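Local atomic coordinates of dual function macrocyclase-peptidase POPB (Galerina marginata, PDB entry 5N4B), a protein that cleaves peptide bonds after prolyl residues and carries out macrocyclization in the biosynthesis of the amanitin toxins. Residues 601-613 against 632-644. The protein carries 1 engineered substitution. Residues are numbered along the deposited sequence; the frame is centred on the assembly and turned at random.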
loop_
_atom_site.group_PDB
_atom_site.type_symbol
_atom_site.label_atom_id
_atom_site.label_comp_id
_atom_site.label_asym_id
_atom_site.label_seq_id
_atom_site.Cartn_x
_atom_site.Cartn_y
_atom_site.Cartn_z
ATOM N N PRO A 601 -3.062 16.714 -2.887
ATOM C CA PRO A 601 -2.207 15.874 -2.035
ATOM C C PRO A 601 -3.016 15.271 -0.911
ATOM O O PRO A 601 -3.730 16.002 -0.212
ATOM C CB PRO A 601 -1.158 16.863 -1.524
ATOM C CG PRO A 601 -1.910 18.174 -1.488
ATOM C CD PRO A 601 -2.966 18.146 -2.543
ATOM N N GLU A 602 -2.902 13.963 -0.711
ATOM C CA GLU A 602 -3.693 13.223 0.290
ATOM C C GLU A 602 -2.766 12.689 1.383
ATOM O O GLU A 602 -1.846 11.930 1.107
ATOM C CB GLU A 602 -4.456 12.072 -0.359
ATOM C CG GLU A 602 -5.368 12.509 -1.475
ATOM C CD GLU A 602 -6.101 11.338 -2.137
ATOM O OE1 GLU A 602 -6.399 10.328 -1.432
ATOM O OE2 GLU A 602 -6.450 11.417 -3.315
ATOM N N GLY A 603 -3.012 13.063 2.627
ATOM C CA GLY A 603 -2.204 12.547 3.726
ATOM C C GLY A 603 -0.711 12.633 3.522
ATOM O O GLY A 603 0.021 11.681 3.852
ATOM N N GLY A 604 -0.238 13.756 2.995
ATOM C CA GLY A 604 1.137 13.874 2.564
ATOM C C GLY A 604 2.107 14.340 3.627
ATOM O O GLY A 604 1.770 15.077 4.570
ATOM N N VAL A 605 3.356 13.910 3.481
ATOM C CA VAL A 605 4.460 14.489 4.256
ATOM C C VAL A 605 4.746 15.865 3.657
ATOM O O VAL A 605 4.635 16.059 2.443
ATOM C CB VAL A 605 5.695 13.582 4.173
ATOM C CG1 VAL A 605 6.888 14.210 4.790
ATOM C CG2 VAL A 605 5.389 12.221 4.787
ATOM N N ALA A 606 5.093 16.843 4.492
ATOM C CA ALA A 606 5.407 18.188 3.993
ATOM C C ALA A 606 6.430 18.934 4.826
ATOM O O ALA A 606 7.107 19.841 4.292
ATOM C CB ALA A 606 4.144 19.040 3.875
ATOM N N ASP A 607 6.563 18.599 6.108
ATOM C CA ASP A 607 7.586 19.195 6.971
ATOM C C ASP A 607 8.734 18.189 6.981
ATOM O O ASP A 607 8.760 17.247 7.772
ATOM C CB ASP A 607 7.042 19.498 8.350
ATOM C CG ASP A 607 8.081 20.142 9.234
ATOM O OD1 ASP A 607 9.292 20.055 8.932
ATOM O OD2 ASP A 607 7.687 20.726 10.276
ATOM N N LEU A 608 9.677 18.356 6.056
ATOM C CA LEU A 608 10.789 17.415 5.958
ATOM C C LEU A 608 11.908 17.720 6.957
ATOM O O LEU A 608 12.895 16.974 7.002
ATOM C CB LEU A 608 11.376 17.377 4.554
ATOM C CG LEU A 608 10.676 16.606 3.487
ATOM C CD1 LEU A 608 11.541 16.616 2.229
ATOM C CD2 LEU A 608 10.414 15.167 3.887
ATOM N N LEU A 609 11.774 18.779 7.762
ATOM C CA LEU A 609 12.708 19.008 8.856
ATOM C C LEU A 609 12.309 18.313 10.144
ATOM O O LEU A 609 13.183 18.038 10.965
ATOM C CB LEU A 609 12.925 20.500 9.130
ATOM C CG LEU A 609 13.538 21.286 7.989
ATOM C CD1 LEU A 609 13.703 22.723 8.389
ATOM C CD2 LEU A 609 14.842 20.700 7.556
ATOM N N LYS A 610 11.029 17.960 10.313
ATOM C CA LYS A 610 10.555 17.371 11.568
ATOM C C LYS A 610 9.866 16.016 11.388
ATOM O O LYS A 610 9.365 15.467 12.370
ATOM C CB LYS A 610 9.622 18.352 12.310
ATOM C CG LYS A 610 10.265 19.691 12.745
ATOM C CD LYS A 610 9.322 20.573 13.654
ATOM C CE LYS A 610 9.067 19.942 15.008
ATOM N NZ LYS A 610 8.294 20.855 15.945
ATOM N N PHE A 611 9.859 15.440 10.191
ATOM C CA PHE A 611 9.095 14.216 9.964
ATOM C C PHE A 611 9.532 13.093 10.903
ATOM O O PHE A 611 8.722 12.227 11.251
ATOM C CB PHE A 611 9.247 13.743 8.503
ATOM C CG PHE A 611 10.652 13.227 8.166
ATOM C CD1 PHE A 611 10.998 11.925 8.419
ATOM C CD2 PHE A 611 11.624 14.069 7.645
ATOM C CE1 PHE A 611 12.287 11.444 8.183
ATOM C CE2 PHE A 611 12.903 13.612 7.427
ATOM C CZ PHE A 611 13.240 12.288 7.662
ATOM N N HIS A 612 10.809 13.066 11.288
ATOM C CA HIS A 612 11.348 11.982 12.090
ATOM C C HIS A 612 11.007 12.099 13.561
ATOM O O HIS A 612 11.362 11.188 14.320
ATOM C CB HIS A 612 12.852 11.874 11.886
ATOM C CG HIS A 612 13.602 13.084 12.298
ATOM N ND1 HIS A 612 13.255 14.351 11.886
ATOM C CD2 HIS A 612 14.724 13.222 13.046
ATOM C CE1 HIS A 612 14.092 15.231 12.412
ATOM N NE2 HIS A 612 15.001 14.569 13.108
ATOM N N LYS A 613 10.322 13.157 13.960
ATOM C CA LYS A 613 9.940 13.407 15.352
ATOM C C LYS A 613 8.534 12.927 15.684
ATOM O O LYS A 613 8.094 13.081 16.829
ATOM C CB LYS A 613 10.039 14.893 15.653
ATOM C CG LYS A 613 11.401 15.568 15.453
ATOM C CD LYS A 613 12.468 14.890 16.203
ATOM C CE LYS A 613 13.678 15.788 16.405
ATOM N NZ LYS A 613 14.481 15.214 17.517
ATOM N N GLU A 632 23.144 16.472 5.595
ATOM C CA GLU A 632 21.885 15.985 5.066
ATOM C C GLU A 632 20.824 17.074 5.137
ATOM O O GLU A 632 20.059 17.274 4.173
ATOM C CB GLU A 632 21.511 14.704 5.799
ATOM C CG GLU A 632 22.594 13.601 5.617
ATOM C CD GLU A 632 22.315 12.275 6.253
ATOM O OE1 GLU A 632 21.210 12.042 6.760
ATOM O OE2 GLU A 632 23.251 11.413 6.219
ATOM N N PHE A 633 20.819 17.849 6.240
ATOM C CA PHE A 633 20.047 19.088 6.293
ATOM C C PHE A 633 20.225 19.890 5.004
ATOM O O PHE A 633 19.276 20.449 4.448
ATOM C CB PHE A 633 20.442 19.924 7.521
ATOM C CG PHE A 633 19.736 21.233 7.590
ATOM C CD1 PHE A 633 20.271 22.359 6.971
ATOM C CD2 PHE A 633 18.519 21.370 8.237
ATOM C CE1 PHE A 633 19.623 23.558 7.017
ATOM C CE2 PHE A 633 17.865 22.616 8.265
ATOM C CZ PHE A 633 18.411 23.667 7.652
ATOM N N ASP A 634 21.446 19.955 4.492
ATOM C CA ASP A 634 21.709 20.821 3.350
ATOM C C ASP A 634 21.000 20.403 2.072
ATOM O O ASP A 634 20.754 21.254 1.209
ATOM C CB ASP A 634 23.205 20.958 3.103
ATOM C CG ASP A 634 23.858 21.895 4.078
ATOM O OD1 ASP A 634 23.211 22.610 4.882
ATOM O OD2 ASP A 634 25.101 21.908 4.032
ATOM N N TYR A 635 20.688 19.121 1.875
ATOM C CA TYR A 635 19.869 18.739 0.731
ATOM C C TYR A 635 18.389 18.591 1.069
ATOM O O TYR A 635 17.555 18.688 0.167
ATOM C CB TYR A 635 20.419 17.492 0.030
ATOM C CG TYR A 635 20.512 16.209 0.816
ATOM C CD1 TYR A 635 19.392 15.473 1.157
ATOM C CD2 TYR A 635 21.741 15.664 1.134
ATOM C CE1 TYR A 635 19.505 14.266 1.849
ATOM C CE2 TYR A 635 21.861 14.448 1.784
ATOM C CZ TYR A 635 20.728 13.733 2.138
ATOM O OH TYR A 635 20.826 12.511 2.796
ATOM N N ILE A 636 18.052 18.419 2.349
ATOM C CA ILE A 636 16.649 18.329 2.774
ATOM C C ILE A 636 15.965 19.690 2.787
ATOM O O ILE A 636 14.836 19.857 2.296
ATOM C CB ILE A 636 16.549 17.675 4.161
ATOM C CG1 ILE A 636 17.019 16.243 4.110
ATOM C CG2 ILE A 636 15.126 17.731 4.693
ATOM C CD1 ILE A 636 17.302 15.628 5.524
ATOM N N TYR A 637 16.599 20.666 3.422
ATOM C CA TYR A 637 15.969 21.968 3.605
ATOM C C TYR A 637 15.496 22.600 2.319
ATOM O O TYR A 637 14.366 23.126 2.302
ATOM C CB TYR A 637 16.968 22.862 4.353
ATOM C CG TYR A 637 16.475 24.210 4.793
ATOM C CD1 TYR A 637 15.238 24.384 5.376
ATOM C CD2 TYR A 637 17.313 25.320 4.694
ATOM C CE1 TYR A 637 14.816 25.630 5.836
ATOM C CE2 TYR A 637 16.884 26.585 5.160
ATOM C CZ TYR A 637 15.635 26.703 5.713
ATOM O OH TYR A 637 15.195 27.923 6.181
ATOM N N PRO A 638 16.245 22.575 1.215
ATOM C CA PRO A 638 15.728 23.186 -0.029
ATOM C C PRO A 638 14.592 22.421 -0.690
ATOM O O PRO A 638 13.989 22.958 -1.617
ATOM C CB PRO A 638 16.954 23.225 -0.952
ATOM C CG PRO A 638 18.109 22.809 -0.104
ATOM C CD PRO A 638 17.643 22.141 1.106
ATOM N N LEU A 639 14.327 21.189 -0.274
ATOM C CA LEU A 639 13.244 20.394 -0.811
ATOM C C LEU A 639 11.988 20.426 0.054
ATOM O O LEU A 639 10.906 20.083 -0.433
ATOM C CB LEU A 639 13.718 18.942 -0.934
ATOM C CG LEU A 639 12.905 18.016 -1.798
ATOM C CD1 LEU A 639 12.925 18.556 -3.232
ATOM C CD2 LEU A 639 13.568 16.639 -1.720
ATOM N N SER A 640 12.091 20.755 1.326
ATOM C CA SER A 640 10.960 20.599 2.253
ATOM C C SER A 640 9.831 21.537 1.871
ATOM O O SER A 640 10.040 22.755 1.905
ATOM C CB SER A 640 11.440 21.016 3.611
ATOM O OG SER A 640 10.401 20.876 4.545
ATOM N N PRO A 641 8.643 21.058 1.525
ATOM C CA PRO A 641 7.621 21.979 0.994
ATOM C C PRO A 641 7.233 23.070 1.965
ATOM O O PRO A 641 7.067 24.217 1.547
ATOM C CB PRO A 641 6.453 21.027 0.636
ATOM C CG PRO A 641 7.155 19.725 0.333
ATOM C CD PRO A 641 8.305 19.648 1.283
ATOM N N VAL A 642 7.110 22.763 3.248
ATOM C CA VAL A 642 6.707 23.759 4.242
ATOM C C VAL A 642 7.708 24.889 4.331
ATOM O O VAL A 642 7.344 25.974 4.778
ATOM C CB VAL A 642 6.570 23.039 5.599
ATOM C CG1 VAL A 642 6.610 23.995 6.784
ATOM C CG2 VAL A 642 5.269 22.207 5.651
ATOM N N HIS A 643 8.951 24.668 3.920
ATOM C CA HIS A 643 10.016 25.657 4.052
ATOM C C HIS A 643 10.393 26.358 2.762
ATOM O O HIS A 643 11.340 27.146 2.783
ATOM C CB HIS A 643 11.238 25.011 4.689
ATOM C CG HIS A 643 10.916 24.411 6.007
ATOM N ND1 HIS A 643 10.625 23.073 6.180
ATOM C CD2 HIS A 643 10.707 24.999 7.207
ATOM C CE1 HIS A 643 10.272 22.865 7.428
ATOM N NE2 HIS A 643 10.320 24.020 8.079
ATOM N N ASN A 644 9.674 26.119 1.663
ATOM C CA ASN A 644 10.041 26.672 0.374
ATOM C C ASN A 644 8.909 27.395 -0.333
ATOM O O ASN A 644 8.994 27.640 -1.539
ATOM C CB ASN A 644 10.684 25.591 -0.474
ATOM C CG ASN A 644 12.070 25.279 0.024
ATOM O OD1 ASN A 644 13.037 26.015 -0.263
ATOM N ND2 ASN A 644 12.193 24.257 0.860
HETATM O O HOH W 1 9.146 23.006 10.620
#
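L609 lays its CD1 methyl squarely over one face of the H643 imidazole, 3.6 Å from the ring centroid and 13° off the normal, a CH-pi contact; CG1 of V642 lies over the opposite face, near the rim. The other branch of L609, CD2, meets F633 at CE2 (3.6 Å), while CD1 also touches CD1 of Y637. At the edge of the imidazole, D607 OD1 lies near the ring plane, 3.3 Å from H643 CE1, with the carboxylate turned 70° to the ring. With D607 CG anti to the backbone N (chi1 -179°), the carboxylate stays beside its own carbonyl carbon, and OD1 takes two weak bonds, from L609 N and K610 N. D607 OD2 makes a salt bridge with K672, and a water joins OD2 to H643 NE2. H643 ND1 shares a 2.7 Å hydrogen bond with S640 OG, which accepts from L608 N at 3.0 Å. A nearly straight bond, V642 N to A606 O (3.1 Å), fastens the backbones. This joins the loop after strand 598-602 of the alpha/beta-hydrolase sheet to the turns following helix 630-636; the side chain of A606 is about 11 Å from that of A578, the engineered residue at the charge-relay serine position. With S640 OG on ND1 and a water on NE2, the ring's rotation is restrained; OD1 plausibly attracts the polarised CE1 weakly, K672 offsetting much of its charge. L608 O, buried against I636 CG2, lacks a hydrogen-bond partner, probably a small cost.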